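PDB 2Q09: imidazolonepropionase, which catalyses the hydrolytic opening of imidazolone-5-propanoate to N-formimidoyl-L-glutamate, the third step of histidine degradation, in a metal-dependent amidohydrolase active site. Local coordinates for residues A114-L119 / L155-R160; A373-W378 / S397-G402. All coordinates share one frame; numbering follows the deposited sequence.

Contact 1 (A114-L119 / L155-R160); sequences ASEDQL and LRVARR
A salt-bridge network flanked by a small apolar contact joins Glu116 and Asp117, in the first turn of helix 116-133, to Arg156 and Arg160 on helix 148-164. The extended Glu116 chain, its CG anti to the backbone N (chi1 -171°), reaches across to Arg156 at about a right angle. There NE of Arg156 donates to OE1 of Glu116 over 2.9 Å in a nearly straight bond (165°), entering on the syn side but tilted out of the carboxylate plane. The second oxygen, Glu116 OE2, lies 3.6 Å from Arg160 NH1, a looser ionic contact. Arg160 NH1 donates more closely to Asp117 OD1, at 2.8 Å, and NH2 of Arg160 adds a weak bond to that same oxygen. Beside the charges, Val157 CG2 packs 3.5 Å from Glu116 CG and 3.9 Å from Leu119 CB. Phe120 makes a cation-pi contact with Arg160, so this guanidinium has aromatic as well as ionic partners. At the start of the first helix, Ser115 OG accepts from Gln118 N and Gln118 OE1 accepts from Ser115 N, which closes a capping box. The two helices, linked by ion pairs from two arginines one turn apart on helix 148-164, are part of the helical layer outside the amidohydrolase TIM barrel.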
loop_
_atom_site.group_PDB
_atom_site.type_symbol
_atom_site.label_atom_id
_atom_site.label_comp_id
_atom_site.label_asym_id
_atom_site.label_seq_id
_atom_site.Cartn_x
_atom_site.Cartn_y
_atom_site.Cartn_z
ATOM N N ALA A 114 -7.013 -5.761 22.298
ATOM C CA ALA A 114 -5.843 -6.585 22.038
ATOM C C ALA A 114 -4.601 -5.872 22.548
ATOM O O ALA A 114 -4.502 -4.650 22.459
ATOM C CB ALA A 114 -5.707 -6.861 20.536
ATOM N N SER A 115 -3.647 -6.634 23.066
ATOM C CA SER A 115 -2.407 -6.049 23.552
ATOM C C SER A 115 -1.500 -5.800 22.353
ATOM O O SER A 115 -1.691 -6.396 21.289
ATOM C CB SER A 115 -1.693 -7.000 24.511
ATOM O OG SER A 115 -1.131 -8.102 23.815
ATOM N N GLU A 116 -0.511 -4.931 22.532
ATOM C CA GLU A 116 0.438 -4.632 21.470
ATOM C C GLU A 116 1.117 -5.926 21.015
ATOM O O GLU A 116 1.283 -6.162 19.819
ATOM C CB GLU A 116 1.497 -3.638 21.955
ATOM C CG GLU A 116 2.375 -3.118 20.837
ATOM C CD GLU A 116 3.417 -2.129 21.316
ATOM O OE1 GLU A 116 3.037 -1.124 21.956
ATOM O OE2 GLU A 116 4.616 -2.362 21.051
ATOM N N ASP A 117 1.499 -6.769 21.975
ATOM C CA ASP A 117 2.154 -8.036 21.649
ATOM C C ASP A 117 1.221 -8.962 20.873
ATOM O O ASP A 117 1.672 -9.704 19.999
ATOM C CB ASP A 117 2.627 -8.773 22.913
ATOM C CG ASP A 117 3.784 -8.082 23.599
ATOM O OD1 ASP A 117 4.489 -7.289 22.943
ATOM O OD2 ASP A 117 3.999 -8.345 24.802
ATOM N N GLN A 118 -0.069 -8.933 21.200
ATOM C CA GLN A 118 -1.050 -9.778 20.516
ATOM C C GLN A 118 -1.261 -9.332 19.061
ATOM O O GLN A 118 -1.385 -10.163 18.166
ATOM C CB GLN A 118 -2.398 -9.758 21.246
ATOM C CG GLN A 118 -2.422 -10.539 22.559
ATOM C CD GLN A 118 -3.758 -10.449 23.283
ATOM O OE1 GLN A 118 -4.261 -9.359 23.540
ATOM N NE2 GLN A 118 -4.331 -11.600 23.623
ATOM N N LEU A 119 -1.325 -8.023 18.830
ATOM C CA LEU A 119 -1.512 -7.506 17.473
ATOM C C LEU A 119 -0.325 -7.879 16.593
ATOM O O LEU A 119 -0.485 -8.192 15.415
ATOM C CB LEU A 119 -1.685 -5.989 17.498
ATOM C CG LEU A 119 -2.997 -5.473 18.102
ATOM C CD1 LEU A 119 -2.956 -3.957 18.173
ATOM C CD2 LEU A 119 -4.178 -5.950 17.267
ATOM N N LEU A 155 0.818 1.811 15.415
ATOM C CA LEU A 155 2.008 2.285 14.715
ATOM C C LEU A 155 3.254 1.605 15.267
ATOM O O LEU A 155 4.185 1.311 14.519
ATOM C CB LEU A 155 2.136 3.807 14.837
ATOM C CG LEU A 155 0.953 4.624 14.306
ATOM C CD1 LEU A 155 1.246 6.105 14.491
ATOM C CD2 LEU A 155 0.718 4.312 12.821
ATOM N N ARG A 156 3.278 1.357 16.575
ATOM C CA ARG A 156 4.429 0.686 17.167
ATOM C C ARG A 156 4.511 -0.753 16.674
ATOM O O ARG A 156 5.596 -1.264 16.431
ATOM C CB ARG A 156 4.356 0.719 18.699
ATOM C CG ARG A 156 4.726 2.082 19.289
ATOM C CD ARG A 156 5.046 1.980 20.781
ATOM N NE ARG A 156 3.864 1.678 21.579
ATOM C CZ ARG A 156 2.985 2.582 21.988
ATOM N NH1 ARG A 156 3.146 3.861 21.684
ATOM N NH2 ARG A 156 1.940 2.200 22.700
ATOM N N VAL A 157 3.367 -1.419 16.548
ATOM C CA VAL A 157 3.366 -2.793 16.060
ATOM C C VAL A 157 3.899 -2.798 14.625
ATOM O O VAL A 157 4.642 -3.698 14.235
ATOM C CB VAL A 157 1.945 -3.406 16.064
ATOM C CG1 VAL A 157 1.942 -4.740 15.303
ATOM C CG2 VAL A 157 1.478 -3.639 17.498
ATOM N N ALA A 158 3.511 -1.792 13.847
ATOM C CA ALA A 158 3.967 -1.693 12.463
ATOM C C ALA A 158 5.500 -1.589 12.426
ATOM O O ALA A 158 6.156 -2.305 11.671
ATOM C CB ALA A 158 3.325 -0.492 11.782
ATOM N N ARG A 159 6.064 -0.704 13.244
ATOM C CA ARG A 159 7.516 -0.560 13.305
ATOM C C ARG A 159 8.141 -1.891 13.718
ATOM O O ARG A 159 9.186 -2.268 13.196
ATOM C CB ARG A 159 7.929 0.505 14.331
ATOM C CG ARG A 159 7.578 1.941 13.968
ATOM C CD ARG A 159 8.274 2.432 12.691
ATOM N NE ARG A 159 8.041 3.864 12.506
ATOM C CZ ARG A 159 8.033 4.492 11.333
ATOM N NH1 ARG A 159 8.249 3.824 10.206
ATOM N NH2 ARG A 159 7.796 5.799 11.288
ATOM N N ARG A 160 7.516 -2.583 14.671
ATOM C CA ARG A 160 8.027 -3.878 15.137
ATOM C C ARG A 160 8.094 -4.894 14.005
ATOM O O ARG A 160 9.040 -5.678 13.906
ATOM C CB ARG A 160 7.144 -4.452 16.252
ATOM C CG ARG A 160 7.665 -4.199 17.641
ATOM C CD ARG A 160 6.657 -4.638 18.708
ATOM N NE ARG A 160 6.742 -6.052 19.057
ATOM C CZ ARG A 160 5.956 -6.622 19.970
ATOM N NH1 ARG A 160 5.037 -5.902 20.609
ATOM N NH2 ARG A 160 6.094 -7.909 20.255
#

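Contact 2 (A373-W378 / S397-G402); sequences ADFLVW and SRVVNG
Strands 375-378 and 397-400 run antiparallel, their axes 4.8 Å apart at 175°, with Phe375–Val399 and Val377–Ser397 as hydrogen-bonded pairs and Leu376–Arg398 as the non-hydrogen-bonded pair between them. Both hydrogen-bonded pairs have reciprocal N-H···O bonds; the one from Val399 N to Phe375 O runs nearly along the C=O axis. On the face bearing Phe375, Val399 and Val377, the aromatic ring lies over the neighbouring valine. Phe375 CG sits between its backbone N and carbonyl carbon (chi1 58°), and Val399 CB lies over the ring centre, 3.8 Å from the centroid and 12° off the normal, a CH-pi contact. Val399 CG1 stands over the face near Phe375 CE2, while CG2 of Val399 sits out beyond the rim, 3.6 Å from Phe375 CE1. Trp9 meets the Phe375 ring edge-to-face, and strand 30-35 also packs against this phenylalanine through Leu32 and Val34. An alanine in place of Phe375 would probably leave Val399 without its aromatic cover and open a gap toward Trp9 and Leu32. On the opposite face, Leu376 CD2 rests 3.7 Å from Arg398 CG, alongside an arginine chain extended as far as NE, whose NH2 donates to the carbonyls of Pro166 and Val135. Beyond the paired strands, Asp374 OD1 takes the Asn401 N-H in a nearly straight bond, 2.7 Å, while OD2 forms a salt bridge with Arg168. Gly402 N donates to Ala373 O, and Ala373 CB packs 3.4 Å from that same nitrogen. Gly402 has positive phi, where a side chain would press on the preceding carbonyl oxygen. This is an antiparallel strand pair with apolar packing on both faces, lying between strand 30-35 on one side and barrel strand 135-141 on the other.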
loop_
_atom_site.group_PDB
_atom_site.type_symbol
_atom_site.label_atom_id
_atom_site.label_comp_id
_atom_site.label_asym_id
_atom_site.label_seq_id
_atom_site.Cartn_x
_atom_site.Cartn_y
_atom_site.Cartn_z
ATOM N N ALA A 373 18.586 -1.681 -3.477
ATOM C CA ALA A 373 18.624 -3.020 -4.045
ATOM C C ALA A 373 17.500 -3.925 -3.541
ATOM O O ALA A 373 17.749 -4.892 -2.814
ATOM C CB ALA A 373 19.983 -3.669 -3.767
ATOM N N ASP A 374 16.275 -3.590 -3.933
ATOM C CA ASP A 374 15.093 -4.367 -3.567
ATOM C C ASP A 374 14.610 -4.981 -4.872
ATOM O O ASP A 374 13.937 -4.318 -5.665
ATOM C CB ASP A 374 14.009 -3.454 -2.980
ATOM C CG ASP A 374 14.318 -3.012 -1.565
ATOM O OD1 ASP A 374 15.465 -3.217 -1.110
ATOM O OD2 ASP A 374 13.409 -2.453 -0.909
ATOM N N PHE A 375 14.969 -6.236 -5.110
ATOM C CA PHE A 375 14.559 -6.883 -6.345
ATOM C C PHE A 375 14.224 -8.349 -6.148
ATOM O O PHE A 375 14.526 -8.939 -5.097
ATOM C CB PHE A 375 15.641 -6.705 -7.420
ATOM C CG PHE A 375 16.990 -7.235 -7.034
ATOM C CD1 PHE A 375 17.318 -8.572 -7.229
ATOM C CD2 PHE A 375 17.944 -6.385 -6.486
ATOM C CE1 PHE A 375 18.585 -9.054 -6.898
ATOM C CE2 PHE A 375 19.212 -6.851 -6.150
ATOM C CZ PHE A 375 19.535 -8.190 -6.352
ATOM N N LEU A 376 13.609 -8.941 -7.167
ATOM C CA LEU A 376 13.178 -10.325 -7.095
ATOM C C LEU A 376 13.588 -11.143 -8.311
ATOM O O LEU A 376 13.517 -10.659 -9.441
ATOM C CB LEU A 376 11.652 -10.372 -6.995
ATOM C CG LEU A 376 10.972 -9.391 -6.037
ATOM C CD1 LEU A 376 9.474 -9.386 -6.288
ATOM C CD2 LEU A 376 11.292 -9.792 -4.589
ATOM N N VAL A 377 13.987 -12.387 -8.077
ATOM C CA VAL A 377 14.347 -13.291 -9.163
ATOM C C VAL A 377 13.235 -14.331 -9.190
ATOM O O VAL A 377 13.026 -15.052 -8.210
ATOM C CB VAL A 377 15.683 -14.000 -8.911
ATOM C CG1 VAL A 377 15.945 -15.012 -10.026
ATOM C CG2 VAL A 377 16.812 -12.981 -8.857
ATOM N N TRP A 378 12.517 -14.402 -10.308
ATOM C CA TRP A 378 11.400 -15.331 -10.434
ATOM C C TRP A 378 11.711 -16.573 -11.243
ATOM O O TRP A 378 12.701 -16.619 -11.972
ATOM C CB TRP A 378 10.218 -14.642 -11.100
ATOM C CG TRP A 378 9.766 -13.392 -10.428
ATOM C CD1 TRP A 378 10.234 -12.124 -10.635
ATOM C CD2 TRP A 378 8.706 -13.279 -9.476
ATOM N NE1 TRP A 378 9.524 -11.226 -9.874
ATOM C CE2 TRP A 378 8.579 -11.909 -9.151
ATOM C CE3 TRP A 378 7.850 -14.208 -8.861
ATOM C CZ2 TRP A 378 7.615 -11.440 -8.248
ATOM C CZ3 TRP A 378 6.888 -13.741 -7.961
ATOM C CH2 TRP A 378 6.784 -12.367 -7.664
ATOM N N SER A 397 14.647 -15.890 -5.575
ATOM C CA SER A 397 15.475 -15.026 -4.747
ATOM C C SER A 397 14.708 -13.746 -4.436
ATOM O O SER A 397 14.061 -13.171 -5.316
ATOM C CB SER A 397 16.786 -14.702 -5.479
ATOM O OG SER A 397 17.626 -13.861 -4.707
ATOM N N ARG A 398 14.767 -13.311 -3.182
ATOM C CA ARG A 398 14.080 -12.095 -2.756
ATOM C C ARG A 398 15.106 -11.241 -2.033
ATOM O O ARG A 398 15.484 -11.530 -0.899
ATOM C CB ARG A 398 12.905 -12.429 -1.821
ATOM C CG ARG A 398 12.168 -11.204 -1.274
ATOM C CD ARG A 398 10.947 -11.629 -0.443
ATOM N NE ARG A 398 10.293 -10.480 0.174
ATOM C CZ ARG A 398 10.733 -9.868 1.266
ATOM N NH1 ARG A 398 11.831 -10.297 1.885
ATOM N NH2 ARG A 398 10.086 -8.814 1.734
ATOM N N VAL A 399 15.555 -10.184 -2.702
ATOM C CA VAL A 399 16.574 -9.303 -2.161
ATOM C C VAL A 399 16.035 -7.972 -1.664
ATOM O O VAL A 399 15.324 -7.267 -2.384
ATOM C CB VAL A 399 17.663 -9.037 -3.221
ATOM C CG1 VAL A 399 18.689 -8.046 -2.686
ATOM C CG2 VAL A 399 18.337 -10.340 -3.595
ATOM N N VAL A 400 16.384 -7.638 -0.422
ATOM C CA VAL A 400 15.965 -6.387 0.190
ATOM C C VAL A 400 17.217 -5.708 0.743
ATOM O O VAL A 400 17.965 -6.302 1.522
ATOM C CB VAL A 400 14.942 -6.640 1.324
ATOM C CG1 VAL A 400 14.589 -5.341 2.014
ATOM C CG2 VAL A 400 13.687 -7.296 0.741
ATOM N N ASN A 401 17.441 -4.469 0.324
ATOM C CA ASN A 401 18.604 -3.692 0.731
ATOM C C ASN A 401 19.895 -4.431 0.394
ATOM O O ASN A 401 20.877 -4.369 1.134
ATOM C CB ASN A 401 18.561 -3.382 2.227
ATOM C CG ASN A 401 19.377 -2.149 2.584
ATOM O OD1 ASN A 401 20.371 -2.224 3.309
ATOM N ND2 ASN A 401 18.962 -1.004 2.057
ATOM N N GLY A 402 19.874 -5.146 -0.725
ATOM C CA GLY A 402 21.047 -5.879 -1.163
ATOM C C GLY A 402 21.298 -7.223 -0.510
ATOM O O GLY A 402 22.299 -7.871 -0.810
#

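How the contacts relate
Contact 1 closes before contact 2 opens along the chain, and all four segments belong to the amidohydrolase region. Their centres are 27 Å apart and their nearest atoms about 13 Å apart, so neither touches the other. Contact 1 joins helices 116-133 and 148-164, which come immediately before and after strand 135-141 in the chain. Thr136 of that strand touches Asp374, Leu376, Arg398 and Val400 of contact 2, so the relation is by sequence on one side and by contact on the other. The side chain of Leu119 is about 13 Å from the bound inhibitor, whereas contact 2 lies away from the active site. Contact 1 joins two outer-layer helices; contact 2 pairs two late strands, of which 375-378 also pairs with strand 63-73.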